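Local coordinates for iron binding protein FbpA (Mannheimia haemolytica, PDB 1Q35) that binds ferric iron and, as a periplasmic solute-binding protein, probably hands it on for uptake into the cell, at residues A[98-103]-A[269-274]; A[105-110]-A[217-222]; A[168-173]-A[311-316]. All coordinates share one frame; numbering follows the deposited sequence.

How the contacts relate
The long strand 96-108 serves two of the three contacts. Segment 98-103, from its first half, meets 269-274 in contact 1 and closes a loop of 165 residues; segment 105-110, from the end of the strand, meets 217-222 in contact 2, whose loop is nested inside the first. The two share one mixed sheet and meet where Tyr269 OH packs on Phe220 CZ, 3.8 Å away. Contact 3 starts within both loops, at 168-173 after helix 141-168, and ends beyond them at 311-316, so it crosses both. It ties the segment after helix 301-311, near the C-terminal end, to the loop before helix 178-187, about 32 Å from contact 1, centre to centre.

Contact 1 (A[98-103]-A[269-274]); sequences LTTRAR and YPVKEG. With FMT (formic acid), chain C.
Thr100 and Tyr269 form a hydrogen-bonded antiparallel pair that adds the two-residue strand 269-270 to the long strand 96-108, in a buried part of the fold. Thr100 N gives a bond to Tyr269 O (2.9 Å, 160° at the hydrogen), and Tyr269 N answers to Thr100 O at 3.1 Å. Tyr269 O also receives a CA-H...O contact from Thr99 CA at 3.3 Å. The side chains of Thr100 and Tyr269 share a face of the sheet and cross at about a right angle; chi1 of 66° sets Thr100 OG1 against Tyr269 CB, 3.3 Å away. A water 2.7 Å from Thr100 OG1 donates to Pro270 O, and Lys229 is a further partner of the hydroxyl. Val271, past the strand, turns toward its neighbour and lays both methyls on the backbone, Val271 CG2 3.5 Å from Leu98 O. Pointing away from 269-274, Arg101 NH1 bonds O2 of a formic acid molecule, probably from the crystallisation liquor, at 2.9 Å and makes a salt bridge with Glu268, which also bonds Thr99 OG1. A classic beta bulge sets Leu98 and Thr99 together opposite Ser232 of strand 228-236, in a strand that carries Arg101 to the iron-site tyrosines Tyr142 and Tyr198.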
# COMPACT_ATOMS: atom_id res chain seq x y z
N LEU A 98 -1.81 4.77 -9.23
CA LEU A 98 -1.47 6.18 -9.09
C LEU A 98 -0.12 6.40 -8.40
O LEU A 98 0.55 7.39 -8.69
CB LEU A 98 -2.57 6.90 -8.31
CG LEU A 98 -3.93 6.97 -9.03
CD1 LEU A 98 -4.98 7.53 -8.09
CD2 LEU A 98 -3.84 7.82 -10.30
N THR A 99 0.24 5.52 -7.46
CA THR A 99 1.58 5.52 -6.87
C THR A 99 2.01 4.09 -6.65
O THR A 99 1.18 3.18 -6.64
CB THR A 99 1.61 6.21 -5.51
OG1 THR A 99 0.78 5.48 -4.60
CG2 THR A 99 1.06 7.63 -5.56
N THR A 100 3.31 3.89 -6.46
CA THR A 100 3.80 2.65 -5.86
C THR A 100 4.41 2.96 -4.50
O THR A 100 4.77 4.09 -4.19
CB THR A 100 4.80 1.88 -6.74
OG1 THR A 100 6.02 2.62 -6.90
CG2 THR A 100 4.25 1.63 -8.14
N ARG A 101 4.49 1.91 -3.70
CA ARG A 101 5.04 1.97 -2.36
C ARG A 101 5.74 0.64 -2.11
O ARG A 101 5.37 -0.38 -2.69
CB ARG A 101 3.95 2.22 -1.31
CG ARG A 101 2.76 1.28 -1.38
CD ARG A 101 1.58 1.80 -2.21
NE ARG A 101 0.99 3.03 -1.68
CZ ARG A 101 0.13 3.12 -0.66
NH1 ARG A 101 -0.32 4.30 -0.30
NH2 ARG A 101 -0.30 2.06 0.02
N ALA A 102 6.77 0.67 -1.27
CA ALA A 102 7.49 -0.53 -0.90
C ALA A 102 7.11 -0.94 0.52
O ALA A 102 6.97 -0.09 1.40
CB ALA A 102 8.99 -0.28 -0.97
N ARG A 103 6.95 -2.24 0.75
CA ARG A 103 6.78 -2.73 2.11
C ARG A 103 8.16 -3.14 2.60
O ARG A 103 8.72 -4.14 2.17
CB ARG A 103 5.75 -3.86 2.20
CG ARG A 103 5.26 -4.12 3.61
CD ARG A 103 3.80 -4.58 3.67
NE ARG A 103 3.32 -4.66 5.05
CZ ARG A 103 2.97 -3.60 5.79
NH1 ARG A 103 2.57 -3.77 7.04
NH2 ARG A 103 3.02 -2.38 5.30
N TYR A 269 6.16 6.82 -4.42
CA TYR A 269 6.78 6.82 -5.74
C TYR A 269 5.71 7.11 -6.79
O TYR A 269 4.76 6.35 -6.92
CB TYR A 269 7.43 5.46 -6.03
CG TYR A 269 8.55 5.14 -5.05
CD1 TYR A 269 8.37 4.20 -4.04
CD2 TYR A 269 9.78 5.79 -5.14
CE1 TYR A 269 9.40 3.92 -3.13
CE2 TYR A 269 10.81 5.51 -4.24
CZ TYR A 269 10.61 4.58 -3.24
OH TYR A 269 11.62 4.30 -2.34
N PRO A 270 5.82 8.21 -7.54
CA PRO A 270 4.86 8.46 -8.62
C PRO A 270 4.90 7.34 -9.65
O PRO A 270 5.95 6.74 -9.86
CB PRO A 270 5.36 9.76 -9.26
CG PRO A 270 6.22 10.39 -8.26
CD PRO A 270 6.81 9.29 -7.42
N VAL A 271 3.76 7.04 -10.27
CA VAL A 271 3.77 6.17 -11.45
C VAL A 271 4.21 6.92 -12.71
O VAL A 271 4.76 6.32 -13.63
CB VAL A 271 2.41 5.47 -11.71
CG1 VAL A 271 2.05 4.55 -10.55
CG2 VAL A 271 1.29 6.48 -11.99
N LYS A 272 3.98 8.23 -12.75
CA LYS A 272 4.27 9.02 -13.95
C LYS A 272 5.77 9.23 -14.10
O LYS A 272 6.43 9.71 -13.17
CB LYS A 272 3.54 10.36 -13.91
CG LYS A 272 3.70 11.19 -15.19
CD LYS A 272 2.79 12.41 -15.17
CE LYS A 272 3.17 13.43 -16.23
NZ LYS A 272 3.30 12.84 -17.58
N GLU A 273 6.30 8.87 -15.26
CA GLU A 273 7.72 9.04 -15.55
C GLU A 273 8.09 10.52 -15.62
O GLU A 273 7.31 11.35 -16.08
CB GLU A 273 8.09 8.35 -16.86
CG GLU A 273 7.98 6.83 -16.80
CD GLU A 273 8.45 6.16 -18.07
OE1 GLU A 273 9.67 5.89 -18.19
OE2 GLU A 273 7.61 5.92 -18.96
N GLY A 274 9.29 10.84 -15.14
CA GLY A 274 9.78 12.21 -15.15
C GLY A 274 9.42 13.02 -13.93
O GLY A 274 9.85 14.16 -13.80
C FMT C . -2.49 5.02 2.97
O1 FMT C . -3.46 5.86 2.64
O2 FMT C . -1.52 4.92 2.24
O HOH W 1 6.04 4.08 -9.14

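Contact 2 (A[105-110]-A[217-222]); sequences IYTSKD and IINFPS
Asn219 ND2 grips strand 105-108 twice, donating to Ile105 O at 2.9 Å and to Thr107 OG1 at 3.0 Å. The two bonds hold the carboxamide in its rotation; Asn219 OD1 accepts from Leu115 N, while Thr107 OG1 is also bonded to Gly113 O. Asn219 CG lies beside its own backbone N (chi1 -55°), and Ile105 O is almost in the plane of the carboxamide. That oxygen takes a second, weak bond from Asn219 N. Ile105 N returns a straighter one to Asn219 O (163°), and Thr107 and Ile217 exchange a pair in which Ile217 N reaches Thr107 O at 2.8 Å. Between these pairs, Tyr106 faces Ile218 in a non-hydrogen-bonded pair, and Tyr106 CA makes a CA-H...O contact with Ile217 O at 3.3 Å. Their side chains lie side by side, with Tyr106 CE2 3.8 Å from Ile218 CG1; Tyr106 OH is bonded to Asn196 O. On the face shared by Ile105, Thr107, Ile217 and Asn219, Ile105 CD1 meets Pro221 CG at 3.8 Å, and Ile217 CD1 rests on Lys109 CA. The arrangement is antiparallel pairing in the mixed sheet, reinforced by an asparagine side chain, with the Tyr106 side chain about 5 Å from that of Tyr199, an iron ligand in another structure of this protein.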
# COMPACT_ATOMS: atom_id res chain seq x y z
N ILE A 105 11.56 -3.16 5.62
CA ILE A 105 11.91 -3.56 6.97
C ILE A 105 12.62 -2.39 7.65
O ILE A 105 13.65 -1.93 7.18
CB ILE A 105 12.82 -4.81 6.98
CG1 ILE A 105 12.10 -5.98 6.31
CG2 ILE A 105 13.21 -5.17 8.42
CD1 ILE A 105 12.95 -7.21 6.13
N TYR A 106 12.02 -1.90 8.72
CA TYR A 106 12.64 -0.88 9.56
C TYR A 106 13.46 -1.56 10.65
O TYR A 106 13.04 -2.57 11.19
CB TYR A 106 11.58 0.02 10.19
CG TYR A 106 10.83 0.83 9.16
CD1 TYR A 106 9.50 0.57 8.85
CD2 TYR A 106 11.47 1.85 8.48
CE1 TYR A 106 8.83 1.32 7.89
CE2 TYR A 106 10.81 2.59 7.51
CZ TYR A 106 9.49 2.33 7.22
OH TYR A 106 8.88 3.09 6.25
N THR A 107 14.64 -1.02 10.95
CA THR A 107 15.47 -1.57 12.01
C THR A 107 15.87 -0.50 13.00
O THR A 107 15.93 0.68 12.68
CB THR A 107 16.74 -2.23 11.46
OG1 THR A 107 17.44 -1.29 10.62
CG2 THR A 107 16.42 -3.44 10.58
N SER A 108 16.17 -0.93 14.22
CA SER A 108 16.68 -0.03 15.24
C SER A 108 18.04 0.51 14.79
O SER A 108 18.94 -0.25 14.49
CB SER A 108 16.85 -0.77 16.56
OG SER A 108 17.57 0.01 17.50
N LYS A 109 18.18 1.83 14.77
CA LYS A 109 19.46 2.46 14.47
C LYS A 109 20.55 1.96 15.43
O LYS A 109 21.62 1.56 14.99
CB LYS A 109 19.33 3.98 14.56
CG LYS A 109 20.60 4.75 14.23
CD LYS A 109 20.43 6.25 14.46
CE LYS A 109 21.73 7.00 14.18
NZ LYS A 109 21.70 8.40 14.69
N ASP A 110 20.24 1.96 16.73
CA ASP A 110 21.21 1.64 17.78
C ASP A 110 21.45 0.15 17.95
O ASP A 110 22.57 -0.28 18.21
CB ASP A 110 20.75 2.23 19.13
CG ASP A 110 20.78 3.75 19.14
OD1 ASP A 110 20.02 4.35 19.93
OD2 ASP A 110 21.54 4.42 18.42
N ILE A 217 16.11 2.78 10.83
CA ILE A 217 16.71 2.79 9.51
C ILE A 217 15.73 2.10 8.56
O ILE A 217 15.18 1.05 8.88
CB ILE A 217 18.06 2.05 9.53
CG1 ILE A 217 19.08 2.85 10.36
CG2 ILE A 217 18.58 1.82 8.11
CD1 ILE A 217 20.29 2.04 10.76
N ILE A 218 15.52 2.71 7.40
CA ILE A 218 14.72 2.09 6.34
C ILE A 218 15.60 1.13 5.53
O ILE A 218 16.71 1.48 5.11
CB ILE A 218 14.03 3.16 5.44
CG1 ILE A 218 13.10 2.50 4.42
CG2 ILE A 218 15.03 4.06 4.72
CD1 ILE A 218 12.07 3.42 3.83
N ASN A 219 15.11 -0.10 5.33
CA ASN A 219 15.85 -1.11 4.58
C ASN A 219 14.97 -1.72 3.51
O ASN A 219 13.84 -2.12 3.79
CB ASN A 219 16.34 -2.25 5.48
CG ASN A 219 17.16 -1.77 6.65
OD1 ASN A 219 18.39 -1.67 6.57
ND2 ASN A 219 16.50 -1.52 7.77
N PHE A 220 15.50 -1.83 2.30
CA PHE A 220 14.81 -2.45 1.18
C PHE A 220 15.34 -3.87 1.02
O PHE A 220 16.49 -4.06 0.63
CB PHE A 220 15.06 -1.65 -0.10
CG PHE A 220 14.62 -0.23 -0.01
CD1 PHE A 220 15.56 0.79 0.05
CD2 PHE A 220 13.28 0.10 0.01
CE1 PHE A 220 15.16 2.11 0.13
CE2 PHE A 220 12.87 1.42 0.09
CZ PHE A 220 13.81 2.43 0.16
N PRO A 221 14.53 -4.88 1.35
CA PRO A 221 14.99 -6.27 1.22
C PRO A 221 15.56 -6.58 -0.16
O PRO A 221 15.04 -6.12 -1.18
CB PRO A 221 13.72 -7.06 1.52
CG PRO A 221 12.98 -6.18 2.46
CD PRO A 221 13.16 -4.81 1.90
N SER A 222 16.63 -7.36 -0.18
CA SER A 222 17.41 -7.60 -1.39
C SER A 222 17.76 -9.08 -1.54
O SER A 222 18.82 -9.42 -2.06
CB SER A 222 18.66 -6.72 -1.39
OG SER A 222 19.43 -6.92 -0.22

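Contact 3 (A[168-173]-A[311-316]); sequences ANLARK and VKFDDF
Phe316 packs against the backbone of Arg172 and Lys173, where two irregular segments meet: the loop after helix 141-168 and the tail that leaves helix 301-311. That helix ends in a Schellman motif at Lys312, and a type I beta turn from Lys312 to Asp315, closed by Asp315 N to Lys312 O, swings the chain round to Phe316. In the ring-on-backbone packing, one face of the Phe316 ring carries Lys173 N 3.4 Å above its centre, while Arg172 C lies over the same face nearer the rim. Leu170 O meets the ring's edge in plane. The apolar contacts begin with the aliphatic part of Lys173, which slides past the Phe316 side chain in the opposite direction, Lys173 CB to Phe316 CB at 3.6 Å. Deeper in, the side chains of Leu170 and Phe313 cross at about a right angle, Leu170 CD1 touching Phe313 CE2 at 4.0 Å; helix 141-168 also packs on Phe313. The polar part centres on Lys173. The Asp314 carboxylate is bonded to Ser137 OG and Gly138 N; the lysine instead meets the backbone carbonyl. Lys173 NZ, turned by a bend at chi4 (63°), donates to Asp314 O at 2.6 Å from above the carbonyl plane, and to a water that also accepts from Phe316 N at 3.3 Å.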
# COMPACT_ATOMS: atom_id res chain seq x y z
N ALA A 168 6.40 -16.52 15.86
CA ALA A 168 7.19 -16.94 17.02
C ALA A 168 8.17 -15.87 17.47
O ALA A 168 8.57 -15.84 18.64
CB ALA A 168 7.94 -18.21 16.70
N ASN A 169 8.56 -14.98 16.56
CA ASN A 169 9.56 -13.95 16.83
C ASN A 169 9.00 -12.59 17.24
O ASN A 169 9.76 -11.66 17.49
CB ASN A 169 10.47 -13.78 15.61
CG ASN A 169 11.40 -14.96 15.41
OD1 ASN A 169 11.57 -15.80 16.31
ND2 ASN A 169 12.03 -15.02 14.24
N LEU A 170 7.68 -12.47 17.35
CA LEU A 170 7.07 -11.19 17.69
C LEU A 170 7.37 -10.79 19.13
O LEU A 170 7.33 -11.63 20.05
CB LEU A 170 5.56 -11.22 17.46
CG LEU A 170 5.12 -11.46 16.01
CD1 LEU A 170 3.62 -11.43 15.91
CD2 LEU A 170 5.76 -10.47 15.03
N ALA A 171 7.66 -9.51 19.32
CA ALA A 171 7.97 -8.94 20.62
C ALA A 171 6.70 -8.60 21.40
O ALA A 171 6.74 -8.47 22.62
CB ALA A 171 8.80 -7.68 20.44
N ARG A 172 5.60 -8.42 20.68
CA ARG A 172 4.32 -8.10 21.28
C ARG A 172 3.19 -8.55 20.35
O ARG A 172 3.41 -8.79 19.15
CB ARG A 172 4.21 -6.60 21.53
CG ARG A 172 4.12 -5.76 20.26
CD ARG A 172 4.09 -4.26 20.52
NE ARG A 172 3.90 -3.51 19.28
CZ ARG A 172 3.73 -2.20 19.23
NH1 ARG A 172 3.74 -1.47 20.33
NH2 ARG A 172 3.55 -1.61 18.06
N LYS A 173 1.99 -8.63 20.89
CA LYS A 173 0.80 -8.92 20.11
C LYS A 173 0.66 -7.90 18.99
O LYS A 173 0.79 -6.70 19.23
CB LYS A 173 -0.43 -8.87 21.02
CG LYS A 173 -1.72 -9.25 20.35
CD LYS A 173 -2.85 -9.36 21.37
CE LYS A 173 -4.21 -9.39 20.70
NZ LYS A 173 -4.38 -10.58 19.83
N VAL A 311 -2.37 -20.13 11.18
CA VAL A 311 -1.31 -19.95 12.17
C VAL A 311 -1.77 -19.10 13.35
O VAL A 311 -1.03 -18.95 14.33
CB VAL A 311 -0.00 -19.36 11.55
CG1 VAL A 311 0.44 -20.19 10.35
CG2 VAL A 311 -0.16 -17.90 11.17
N LYS A 312 -2.97 -18.54 13.27
CA LYS A 312 -3.52 -17.66 14.30
C LYS A 312 -2.50 -16.58 14.63
O LYS A 312 -2.07 -16.41 15.78
CB LYS A 312 -3.96 -18.46 15.54
CG LYS A 312 -5.11 -19.43 15.27
CD LYS A 312 -6.42 -18.70 14.95
CE LYS A 312 -7.59 -19.66 14.80
NZ LYS A 312 -7.72 -20.19 13.41
N PHE A 313 -2.11 -15.86 13.58
CA PHE A 313 -0.97 -14.95 13.63
C PHE A 313 -1.08 -13.90 14.74
O PHE A 313 -0.07 -13.54 15.34
CB PHE A 313 -0.80 -14.24 12.28
CG PHE A 313 0.48 -13.47 12.16
CD1 PHE A 313 1.64 -14.10 11.73
CD2 PHE A 313 0.54 -12.14 12.52
CE1 PHE A 313 2.82 -13.40 11.64
CE2 PHE A 313 1.72 -11.44 12.44
CZ PHE A 313 2.85 -12.07 11.99
N ASP A 314 -2.28 -13.40 14.97
CA ASP A 314 -2.49 -12.31 15.91
C ASP A 314 -2.66 -12.74 17.36
O ASP A 314 -2.71 -11.90 18.26
CB ASP A 314 -3.70 -11.48 15.50
CG ASP A 314 -3.48 -10.70 14.21
OD1 ASP A 314 -2.33 -10.63 13.70
OD2 ASP A 314 -4.42 -10.12 13.65
N ASP A 315 -2.77 -14.05 17.60
CA ASP A 315 -2.93 -14.56 18.96
C ASP A 315 -1.58 -14.60 19.67
O ASP A 315 -0.64 -15.24 19.20
CB ASP A 315 -3.55 -15.95 18.91
CG ASP A 315 -3.85 -16.50 20.29
OD1 ASP A 315 -5.00 -16.36 20.75
OD2 ASP A 315 -2.99 -17.09 20.97
N PHE A 316 -1.50 -13.93 20.82
CA PHE A 316 -0.25 -13.80 21.58
C PHE A 316 -0.33 -14.52 22.93
O PHE A 316 0.44 -14.24 23.84
CB PHE A 316 0.05 -12.31 21.78
CG PHE A 316 1.50 -11.99 22.04
CD1 PHE A 316 2.44 -12.09 21.02
CD2 PHE A 316 1.92 -11.58 23.30
CE1 PHE A 316 3.77 -11.79 21.25
CE2 PHE A 316 3.26 -11.29 23.54
CZ PHE A 316 4.18 -11.39 22.52
O HOH W 2 -4.25 -12.50 21.82